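Local structure of putative S-adenosyl-L-methionine-dependent Methyltransferase (Methanococcus maripaludis, 3DLC) at residues I31-I36 / A62-F67; I48-G53 / H103-E108; G55-A60 / L114-G119. The protein binds S-adenosylmethionine and probably transfers its methyl group to an acceptor, possibly a sterol. All coordinates share one frame; numbering follows the deposited sequence. Where two conformers were deposited one is given.

Interaction 1: I31-I36 / A62-F67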
loop_
_atom_site.group_PDB
_atom_site.type_symbol
_atom_site.label_atom_id
_atom_site.label_comp_id
_atom_site.label_asym_id
_atom_site.label_seq_id
_atom_site.Cartn_x
_atom_site.Cartn_y
_atom_site.Cartn_z
ATOM N N ILE A 31 -0.806 -9.187 10.105
ATOM C CA ILE A 31 -0.711 -10.377 9.255
ATOM C C ILE A 31 0.000 -10.024 7.936
ATOM O O ILE A 31 0.877 -10.752 7.481
ATOM C CB ILE A 31 -2.102 -11.003 8.986
ATOM C CG1 ILE A 31 -2.696 -11.558 10.300
ATOM C CG2 ILE A 31 -2.053 -12.076 7.903
ATOM C CD1 ILE A 31 -1.929 -12.721 10.895
ATOM N N ILE A 32 -0.399 -8.926 7.316
ATOM C CA ILE A 32 0.223 -8.519 6.074
ATOM C C ILE A 32 1.695 -8.208 6.327
ATOM O O ILE A 32 2.575 -8.590 5.528
ATOM C CB ILE A 32 -0.513 -7.340 5.444
ATOM C CG1 ILE A 32 -1.918 -7.795 4.977
ATOM C CG2 ILE A 32 0.282 -6.780 4.262
ATOM C CD1 ILE A 32 -2.859 -6.656 4.573
ATOM N N ALA A 33 2.004 -7.495 7.404
ATOM C CA ALA A 33 3.399 -7.212 7.739
ATOM C C ALA A 33 4.214 -8.481 7.905
ATOM O O ALA A 33 5.324 -8.610 7.406
ATOM C CB ALA A 33 3.469 -6.334 9.000
ATOM N N GLU A 34 3.640 -9.453 8.602
ATOM C CA GLU A 34 4.292 -10.727 8.799
ATOM C C GLU A 34 4.491 -11.439 7.474
ATOM O O GLU A 34 5.552 -12.024 7.217
ATOM C CB GLU A 34 3.451 -11.569 9.761
ATOM C CG GLU A 34 3.954 -12.958 9.984
ATOM C CD GLU A 34 3.140 -13.710 11.003
ATOM O OE1 GLU A 34 1.911 -13.758 10.926
ATOM O OE2 GLU A 34 3.761 -14.236 11.904
ATOM N N ASN A 35 3.485 -11.394 6.606
ATOM C CA ASN A 35 3.591 -12.010 5.292
ATOM C C ASN A 35 4.769 -11.405 4.517
ATOM O O ASN A 35 5.537 -12.140 3.865
ATOM C CB ASN A 35 2.317 -11.826 4.465
ATOM C CG ASN A 35 1.165 -12.657 4.958
ATOM O OD1 ASN A 35 1.363 -13.611 5.719
ATOM N ND2 ASN A 35 -0.040 -12.331 4.487
ATOM N N ILE A 36 4.921 -10.075 4.583
ATOM C CA ILE A 36 5.965 -9.380 3.857
ATOM C C ILE A 36 7.343 -9.756 4.416
ATOM O O ILE A 36 8.295 -10.046 3.659
ATOM C CB ILE A 36 5.733 -7.856 3.924
ATOM C CG1 ILE A 36 4.473 -7.484 3.139
ATOM C CG2 ILE A 36 6.975 -7.085 3.445
ATOM C CD1 ILE A 36 3.943 -6.089 3.508
ATOM N N ALA A 62 6.546 -1.454 11.560
ATOM C CA ALA A 62 7.496 -0.929 12.555
ATOM C C ALA A 62 7.569 -1.840 13.773
ATOM O O ALA A 62 8.633 -2.074 14.342
ATOM C CB ALA A 62 7.106 0.493 12.951
ATOM N N LYS A 63 6.424 -2.354 14.192
ATOM C CA LYS A 63 6.385 -3.180 15.395
ATOM C C LYS A 63 7.023 -4.553 15.221
ATOM O O LYS A 63 7.395 -5.178 16.209
ATOM C CB LYS A 63 4.946 -3.340 15.871
ATOM C CG LYS A 63 4.333 -2.054 16.423
ATOM C CD LYS A 63 2.887 -2.297 16.801
ATOM C CE LYS A 63 2.196 -1.067 17.351
ATOM N NZ LYS A 63 0.733 -1.359 17.523
ATOM N N GLN A 64 7.211 -4.973 13.980
ATOM C CA GLN A 64 7.759 -6.297 13.696
ATOM C C GLN A 64 9.134 -6.290 13.071
ATOM O O GLN A 64 9.652 -7.367 12.776
ATOM C CB GLN A 64 6.838 -7.102 12.773
ATOM C CG GLN A 64 5.544 -7.508 13.391
ATOM C CD GLN A 64 4.710 -8.384 12.480
ATOM O OE1 GLN A 64 5.200 -9.347 11.862
ATOM N NE2 GLN A 64 3.426 -8.106 12.464
ATOM N N SER A 65 9.755 -5.124 12.888
ATOM C CA SER A 65 11.017 -5.026 12.151
ATOM C C SER A 65 11.841 -3.852 12.628
ATOM O O SER A 65 11.390 -3.082 13.472
ATOM C CB SER A 65 10.732 -4.786 10.663
ATOM O OG SER A 65 10.251 -3.450 10.457
ATOM N N ASP A 66 12.991 -3.679 11.983
ATOM C CA ASP A 66 13.904 -2.578 12.262
ATOM C C ASP A 66 13.974 -1.568 11.107
ATOM O O ASP A 66 14.931 -0.821 11.000
ATOM C CB ASP A 66 15.318 -3.099 12.587
ATOM C CG ASP A 66 15.317 -4.107 13.693
ATOM O OD1 ASP A 66 14.632 -3.875 14.678
ATOM O OD2 ASP A 66 15.994 -5.152 13.565
ATOM N N PHE A 67 12.987 -1.573 10.229
ATOM C CA PHE A 67 12.995 -0.620 9.148
ATOM C C PHE A 67 12.848 0.833 9.559
ATOM O O PHE A 67 12.195 1.141 10.560
ATOM C CB PHE A 67 11.776 -0.837 8.202
ATOM C CG PHE A 67 11.902 -1.988 7.250
ATOM C CD1 PHE A 67 12.751 -1.909 6.159
ATOM C CD2 PHE A 67 11.095 -3.087 7.359
ATOM C CE1 PHE A 67 12.827 -2.940 5.251
ATOM C CE2 PHE A 67 11.188 -4.133 6.443
ATOM C CZ PHE A 67 12.041 -4.041 5.400
#
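Q64 reaches across to helix 28-40 and lays its terminal amide against the methyl of A33 and the CA and CB of E34. The carboxamide oxygen does the closest touching: Q64 OE1 lies 3.5 Å from E34 CA and also 3.5 Å from E34 CB. No hydrogen bond joins the two segments, so this is plain van der Waals contact. The nitrogen end comes over the methyl of A33, with Q64 NE2 3.9 Å from A33 CB, and it is satisfied by the carbonyl oxygen of P30, one turn back on the same helix. Q64 gets there on an extended chain: CG sits anti to the carbonyl carbon (chi1 -68°) and CD continues straight on (chi2 -176°). Helix 56-64 is the connection of a beta-alpha-beta unit between parallel strands 46-50 and 66-73 of the Rossmann-like methyltransferase sheet, and helix 28-40 packs beside it. The tight part is on the inward side, where the small A33 lets the helices come close; its methyl also meets A60 and L61. Toward solvent the contact thins out. E34 contributes little beyond CB, because CG is anti to the backbone N (chi1 176°) and the extended chain carries the carboxylate away from Q64. Cut back to alanine, Q64 would lose the whole amide, which is likely to leave the P30 carbonyl without this donor and E34 CB uncovered on that side. From the last turn of helix 56-64 into the start of strand 66-73, R94 binds the carbonyl oxygens of A62, S65 and F67.

Interaction 2: I48-G53 / H103-E108. With SAM (S-adenosylmethionine), chain C.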
loop_
_atom_site.group_PDB
_atom_site.type_symbol
_atom_site.label_atom_id
_atom_site.label_comp_id
_atom_site.label_asym_id
_atom_site.label_seq_id
_atom_site.Cartn_x
_atom_site.Cartn_y
_atom_site.Cartn_z
ATOM N N ILE A 48 9.237 2.126 2.065
ATOM C CA ILE A 48 8.283 3.170 1.692
ATOM C C ILE A 48 6.906 2.523 1.609
ATOM O O ILE A 48 6.748 1.509 0.935
ATOM C CB ILE A 48 8.607 3.824 0.333
ATOM C CG1 ILE A 48 10.073 4.249 0.225
ATOM C CG2 ILE A 48 7.664 4.964 0.058
ATOM C CD1 ILE A 48 10.609 5.153 1.285
ATOM N N ASP A 49 5.930 3.087 2.332
ATOM C CA ASP A 49 4.529 2.669 2.324
ATOM C C ASP A 49 3.770 3.716 1.510
ATOM O O ASP A 49 3.562 4.844 1.944
ATOM C CB ASP A 49 4.038 2.576 3.766
ATOM C CG ASP A 49 2.592 2.153 3.903
ATOM O OD1 ASP A 49 1.997 1.732 2.894
ATOM O OD2 ASP A 49 2.077 2.260 5.042
ATOM N N ILE A 50 3.380 3.334 0.295
ATOM C CA ILE A 50 2.726 4.244 -0.643
ATOM C C ILE A 50 1.217 4.198 -0.452
ATOM O O ILE A 50 0.599 3.142 -0.480
ATOM C CB ILE A 50 3.113 3.930 -2.086
ATOM C CG1 ILE A 50 4.653 4.052 -2.255
ATOM C CG2 ILE A 50 2.360 4.867 -3.064
ATOM C CD1 ILE A 50 5.139 3.704 -3.655
ATOM N N GLY A 51 0.625 5.369 -0.282
ATOM C CA GLY A 51 -0.788 5.480 0.012
ATOM C C GLY A 51 -1.058 4.961 1.412
ATOM O O GLY A 51 -1.983 4.173 1.643
ATOM N N SER A 52 -0.245 5.436 2.357
ATOM C CA SER A 52 -0.219 4.945 3.709
ATOM C C SER A 52 -1.495 5.225 4.516
ATOM O O SER A 52 -1.767 4.537 5.499
ATOM C CB SER A 52 1.014 5.531 4.416
ATOM O OG SER A 52 1.174 6.921 4.127
ATOM N N GLY A 53 -2.254 6.244 4.114
ATOM C CA GLY A 53 -3.522 6.511 4.743
ATOM C C GLY A 53 -3.349 6.813 6.224
ATOM O O GLY A 53 -2.472 7.569 6.608
ATOM N N HIS A 103 2.980 9.657 -8.356
ATOM C CA HIS A 103 3.385 10.060 -9.702
ATOM C C HIS A 103 4.566 11.008 -9.707
ATOM O O HIS A 103 5.062 11.359 -10.782
ATOM C CB HIS A 103 2.239 10.710 -10.467
ATOM C CG HIS A 103 1.062 9.816 -10.643
ATOM N ND1 HIS A 103 0.027 9.792 -9.740
ATOM C CD2 HIS A 103 0.790 8.855 -11.557
ATOM C CE1 HIS A 103 -0.866 8.896 -10.139
ATOM N NE2 HIS A 103 -0.425 8.311 -11.233
ATOM N N ASN A 104 5.026 11.431 -8.535
ATOM C CA ASN A 104 6.162 12.342 -8.446
ATOM C C ASN A 104 6.711 12.243 -7.028
ATOM O O ASN A 104 6.531 13.110 -6.188
ATOM C CB ASN A 104 5.705 13.751 -8.804
ATOM C CG ASN A 104 6.835 14.711 -8.798
ATOM O OD1 ASN A 104 7.874 14.408 -9.355
ATOM N ND2 ASN A 104 6.644 15.898 -8.207
ATOM N N ILE A 105 7.361 11.124 -6.773
ATOM C CA ILE A 105 7.738 10.778 -5.405
ATOM C C ILE A 105 8.934 11.592 -4.943
ATOM O O ILE A 105 9.968 11.580 -5.610
ATOM C CB ILE A 105 8.062 9.271 -5.283
ATOM C CG1 ILE A 105 6.885 8.424 -5.766
ATOM C CG2 ILE A 105 8.442 8.935 -3.816
ATOM C CD1 ILE A 105 7.162 6.890 -5.800
ATOM N N PRO A 106 8.821 12.281 -3.801
ATOM C CA PRO A 106 9.917 13.155 -3.318
ATOM C C PRO A 106 10.967 12.383 -2.540
ATOM O O PRO A 106 11.265 12.661 -1.374
ATOM C CB PRO A 106 9.181 14.159 -2.437
ATOM C CG PRO A 106 8.117 13.349 -1.808
ATOM C CD PRO A 106 7.628 12.417 -2.935
ATOM N N ILE A 107 11.493 11.382 -3.225
ATOM C CA ILE A 107 12.523 10.493 -2.696
ATOM C C ILE A 107 13.562 10.277 -3.792
ATOM O O ILE A 107 13.222 10.202 -4.978
ATOM C CB ILE A 107 11.887 9.154 -2.204
ATOM C CG1 ILE A 107 10.901 9.426 -1.062
ATOM C CG2 ILE A 107 12.961 8.149 -1.769
ATOM C CD1 ILE A 107 10.098 8.200 -0.644
ATOM N N GLU A 108 14.821 10.197 -3.383
ATOM C CA GLU A 108 15.903 10.015 -4.341
ATOM C C GLU A 108 15.885 8.657 -5.024
ATOM O O GLU A 108 15.275 7.689 -4.575
ATOM C CB GLU A 108 17.285 10.263 -3.712
ATOM C CG GLU A 108 17.761 9.263 -2.695
ATOM C CD GLU A 108 19.132 9.648 -2.119
ATOM O OE1 GLU A 108 19.441 10.858 -2.046
ATOM O OE2 GLU A 108 19.904 8.755 -1.736
HETATM N N SAM C . -2.853 1.909 3.104
HETATM C CA SAM C . -3.935 2.257 4.061
HETATM C C SAM C . -4.561 1.003 4.608
HETATM O O SAM C . -4.399 -0.057 4.000
HETATM O OXT SAM C . -5.257 1.091 5.613
HETATM C CB SAM C . -4.953 3.171 3.404
HETATM C CG SAM C . -5.702 2.592 2.247
HETATM S SD SAM C . -6.849 3.826 1.603
HETATM C CE SAM C . -8.036 2.656 1.002
HETATM C "C5'" SAM C . -6.016 4.451 0.050
HETATM C "C4'" SAM C . -4.975 5.602 0.186
HETATM O "O4'" SAM C . -4.148 5.912 -0.984
HETATM C "C3'" SAM C . -5.570 6.931 0.714
HETATM O "O3'" SAM C . -4.952 7.239 1.925
HETATM C "C2'" SAM C . -5.223 7.929 -0.393
HETATM O "O2'" SAM C . -5.087 9.280 -0.014
HETATM C "C1'" SAM C . -3.946 7.319 -0.996
HETATM N N9 SAM C . -3.692 7.710 -2.391
HETATM C C8 SAM C . -4.559 7.575 -3.449
HETATM N N7 SAM C . -3.966 7.958 -4.605
HETATM C C5 SAM C . -2.701 8.368 -4.274
HETATM C C6 SAM C . -1.645 8.898 -5.020
HETATM N N6 SAM C . -1.708 9.186 -6.333
HETATM N N1 SAM C . -0.490 9.147 -4.363
HETATM C C2 SAM C . -0.374 8.934 -3.009
HETATM N N3 SAM C . -1.396 8.479 -2.229
HETATM C C4 SAM C . -2.514 8.195 -2.895
#
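I48 and I107 meet methyl to methyl, although their CA atoms stand 9.5 Å apart: two backbones held at a distance and bridged by the ends of long aliphatic side chains. I48 belongs to strand 46-50 of the Rossmann-like sheet, which runs straight into the glycine-rich turn G51-S52-G53 of the S-adenosylmethionine site; I107 sits in the loop between strands 95-99 and 112-118. The two side chains approach tip to tip, with I48 CD1 3.6 Å from I107 CD1; I107 is modelled in two conformations, so that distance should not be pressed. In I48, chi1 (-49°) sets CG1 and the bent chi2 (-55°) folds CD1 round, so I107 CD1 meets CD1 first, with CG1 and CG2 just behind. Next to it I50 and I105 repeat the theme more loosely, I50 CD1 to I105 CD1 being 4.3 Å. Both pairs are buried, and helix 127-137 helps close them in: I137 touches I48 and I105, while I134 touches I50. The loop itself is folded by an inverse gamma turn centred on P106, in which I107 N bonds to I105 O. E133 and R136 of that same helix bind its backbone. At the other end of both segments lies the ligand. H103, tied through ND1 to D101 and through NE2 to E125 O, stands obliquely to the adenine amino group. A side chain at G51 would run into SAM O4', and one at G53 into SAM CB. The turn points G51 O at the ligand ammonium, SAM N, at 2.8 Å.

Interaction 3: G55-A60 / L114-G119; sequences GALSIA and LIVSRG. With SAM (S-adenosylmethionine), chain C.
The guanidinium of R118, whose CB packs against L57 CD2 at 4.2 Å, meets the methionine carboxylate of S-adenosylmethionine edge-on: SAM O lies in its plane, bonded by R118 NH1 at 3.0 Å with an N-H...O angle of 164°. F150 makes a cation-pi contact with the same group, and R118 NE is taken by G149 O, so several partners fix how the flat group is turned. The chain of R118 is extended from CG to NE, and only the last torsion (chi4 -76°) swings the guanidinium round toward the ligand. Charge pairing with the carboxylate would be expected to strengthen the grip. R118 also holds the amino group beside that carboxylate, its backbone oxygen accepting from SAM N, with R118 O to SAM N being 3.0 Å; G51 O is a second acceptor. Beneath this polar layer the packing is apolar. L57 stands on helix 56-64 with CG anti to the backbone N (chi1 -177°), pointing the branched end at strand 112-118, where CD2 lies 3.9 Å from V116 CG2. L57 lies obliquely across both V116 and R118, and I32 of helix 28-40 covers it further. G55 sits at the N-cap of the helix. Helix start, glycine turn and the ends of neighbouring parallel strands 46-50 and 112-118 together form the cofactor cleft characteristic of Rossmann-fold methyltransferases.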
loop_
_atom_site.group_PDB
_atom_site.type_symbol
_atom_site.label_atom_id
_atom_site.label_comp_id
_atom_site.label_asym_id
_atom_site.label_seq_id
_atom_site.Cartn_x
_atom_site.Cartn_y
_atom_site.Cartn_z
ATOM N N GLY A 55 -2.022 5.057 8.361
ATOM C CA GLY A 55 -0.729 4.562 8.772
ATOM C C GLY A 55 -0.651 3.173 9.333
ATOM O O GLY A 55 0.406 2.771 9.818
ATOM N N ALA A 56 -1.740 2.404 9.285
ATOM C CA ALA A 56 -1.760 1.137 10.003
ATOM C C ALA A 56 -0.768 0.119 9.471
ATOM O O ALA A 56 -0.267 -0.675 10.250
ATOM C CB ALA A 56 -3.167 0.553 10.075
ATOM N N LEU A 57 -0.500 0.096 8.170
ATOM C CA LEU A 57 0.466 -0.895 7.656
ATOM C C LEU A 57 1.882 -0.514 8.098
ATOM O O LEU A 57 2.670 -1.359 8.491
ATOM C CB LEU A 57 0.388 -1.060 6.130
ATOM C CG LEU A 57 1.300 -2.127 5.527
ATOM C CD1 LEU A 57 1.056 -3.526 6.158
ATOM C CD2 LEU A 57 1.114 -2.131 4.012
ATOM N N SER A 58 2.189 0.772 8.057
ATOM C CA SER A 58 3.491 1.253 8.515
ATOM C C SER A 58 3.698 0.939 10.003
ATOM O O SER A 58 4.778 0.534 10.433
ATOM C CB SER A 58 3.650 2.749 8.272
ATOM O OG SER A 58 3.849 3.057 6.905
ATOM N N ILE A 59 2.669 1.206 10.803
ATOM C CA ILE A 59 2.727 0.924 12.241
ATOM C C ILE A 59 2.960 -0.591 12.482
ATOM O O ILE A 59 3.837 -0.961 13.274
ATOM C CB ILE A 59 1.471 1.459 12.963
ATOM C CG1 ILE A 59 1.493 3.010 12.965
ATOM C CG2 ILE A 59 1.352 0.841 14.333
ATOM C CD1 ILE A 59 0.185 3.639 13.424
ATOM N N ALA A 60 2.243 -1.445 11.759
ATOM C CA ALA A 60 2.407 -2.870 11.945
ATOM C C ALA A 60 3.813 -3.322 11.555
ATOM O O ALA A 60 4.442 -4.113 12.248
ATOM C CB ALA A 60 1.342 -3.620 11.138
ATOM N N LEU A 114 12.559 -1.782 0.288
ATOM C CA LEU A 114 11.230 -2.373 0.224
ATOM C C LEU A 114 10.199 -1.299 -0.013
ATOM O O LEU A 114 10.276 -0.241 0.589
ATOM C CB LEU A 114 10.902 -3.093 1.533
ATOM C CG LEU A 114 9.528 -3.735 1.657
ATOM C CD1 LEU A 114 9.320 -4.885 0.666
ATOM C CD2 LEU A 114 9.315 -4.207 3.129
ATOM N N ILE A 115 9.283 -1.542 -0.936
ATOM C CA ILE A 115 8.154 -0.645 -1.179
ATOM C C ILE A 115 6.885 -1.454 -1.009
ATOM O O ILE A 115 6.699 -2.481 -1.683
ATOM C CB ILE A 115 8.195 -0.005 -2.581
ATOM C CG1 ILE A 115 9.501 0.760 -2.774
ATOM C CG2 ILE A 115 6.980 0.848 -2.820
ATOM C CD1 ILE A 115 9.725 1.294 -4.205
ATOM N N VAL A 116 6.011 -1.003 -0.114
ATOM C CA VAL A 116 4.742 -1.649 0.132
ATOM C C VAL A 116 3.609 -0.667 -0.147
ATOM O O VAL A 116 3.793 0.529 -0.100
ATOM C CB VAL A 116 4.650 -2.181 1.598
ATOM C CG1 VAL A 116 5.821 -3.128 1.910
ATOM C CG2 VAL A 116 4.588 -1.039 2.627
ATOM N N SER A 117 2.427 -1.196 -0.428
ATOM C CA SER A 117 1.247 -0.357 -0.620
ATOM C C SER A 117 0.011 -1.225 -0.566
ATOM O O SER A 117 -0.075 -2.229 -1.284
ATOM C CB SER A 117 1.293 0.282 -1.978
ATOM O OG SER A 117 0.159 1.091 -2.220
ATOM N N ARG A 118 -0.949 -0.835 0.279
ATOM C CA ARG A 118 -2.217 -1.537 0.393
ATOM C C ARG A 118 -3.355 -0.625 0.049
ATOM O O ARG A 118 -3.487 0.463 0.607
ATOM C CB ARG A 118 -2.438 -2.089 1.804
ATOM C CG ARG A 118 -3.721 -2.860 1.929
ATOM C CD ARG A 118 -4.084 -3.242 3.390
ATOM N NE ARG A 118 -5.367 -3.905 3.374
ATOM C CZ ARG A 118 -6.529 -3.260 3.221
ATOM N NH1 ARG A 118 -6.559 -1.946 3.280
ATOM N NH2 ARG A 118 -7.638 -3.943 3.057
ATOM N N GLY A 119 -4.238 -1.083 -0.813
ATOM C CA GLY A 119 -5.458 -0.354 -1.078
ATOM C C GLY A 119 -5.370 0.976 -1.766
ATOM O O GLY A 119 -6.323 1.745 -1.661
HETATM N N SAM C . -2.853 1.909 3.104
HETATM C CA SAM C . -3.935 2.257 4.061
HETATM C C SAM C . -4.561 1.003 4.608
HETATM O O SAM C . -4.399 -0.057 4.000
HETATM O OXT SAM C . -5.257 1.091 5.613
HETATM C CB SAM C . -4.953 3.171 3.404
HETATM C CG SAM C . -5.702 2.592 2.247
HETATM S SD SAM C . -6.849 3.826 1.603
HETATM C CE SAM C . -8.036 2.656 1.002
HETATM C "C5'" SAM C . -6.016 4.451 0.050
HETATM C "C4'" SAM C . -4.975 5.602 0.186
HETATM O "O4'" SAM C . -4.148 5.912 -0.984
HETATM C "C3'" SAM C . -5.570 6.931 0.714
HETATM O "O3'" SAM C . -4.952 7.239 1.925
HETATM C "C2'" SAM C . -5.223 7.929 -0.393
HETATM O "O2'" SAM C . -5.087 9.280 -0.014
HETATM C "C1'" SAM C . -3.946 7.319 -0.996
HETATM N N9 SAM C . -3.692 7.710 -2.391
HETATM C C8 SAM C . -4.559 7.575 -3.449
HETATM N N7 SAM C . -3.966 7.958 -4.605
HETATM C C5 SAM C . -2.701 8.368 -4.274
HETATM C C6 SAM C . -1.645 8.898 -5.020
HETATM N N6 SAM C . -1.708 9.186 -6.333
HETATM N N1 SAM C . -0.490 9.147 -4.363
HETATM C C2 SAM C . -0.374 8.934 -3.009
HETATM N N3 SAM C . -1.396 8.479 -2.229
HETATM C C4 SAM C . -2.514 8.195 -2.895
#

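Overall arrangement
Along the chain the segments interleave: 31-36, 48-53, 55-60, 62-67, 103-108, 114-119, so every pair crosses. All reach one mixed sheet. Interactions 1 and 3 share helix 56-64 on one face, their centres about 9 Å apart, and touch where F67 and I36 pack on L114 and I32 on L57. Interaction 2 brings its isoleucines to the opposite face, under helix 127-137; its centre lies about 11 Å from that of interaction 3, about 18 Å from that of interaction 1. Interactions 2 and 3 join through D49 with S58 and I50 O with S117 OG, and frame the cofactor cleft at the ends of strands 46-50 and 112-118; interaction 1 sets helix 28-40 against helix 56-64.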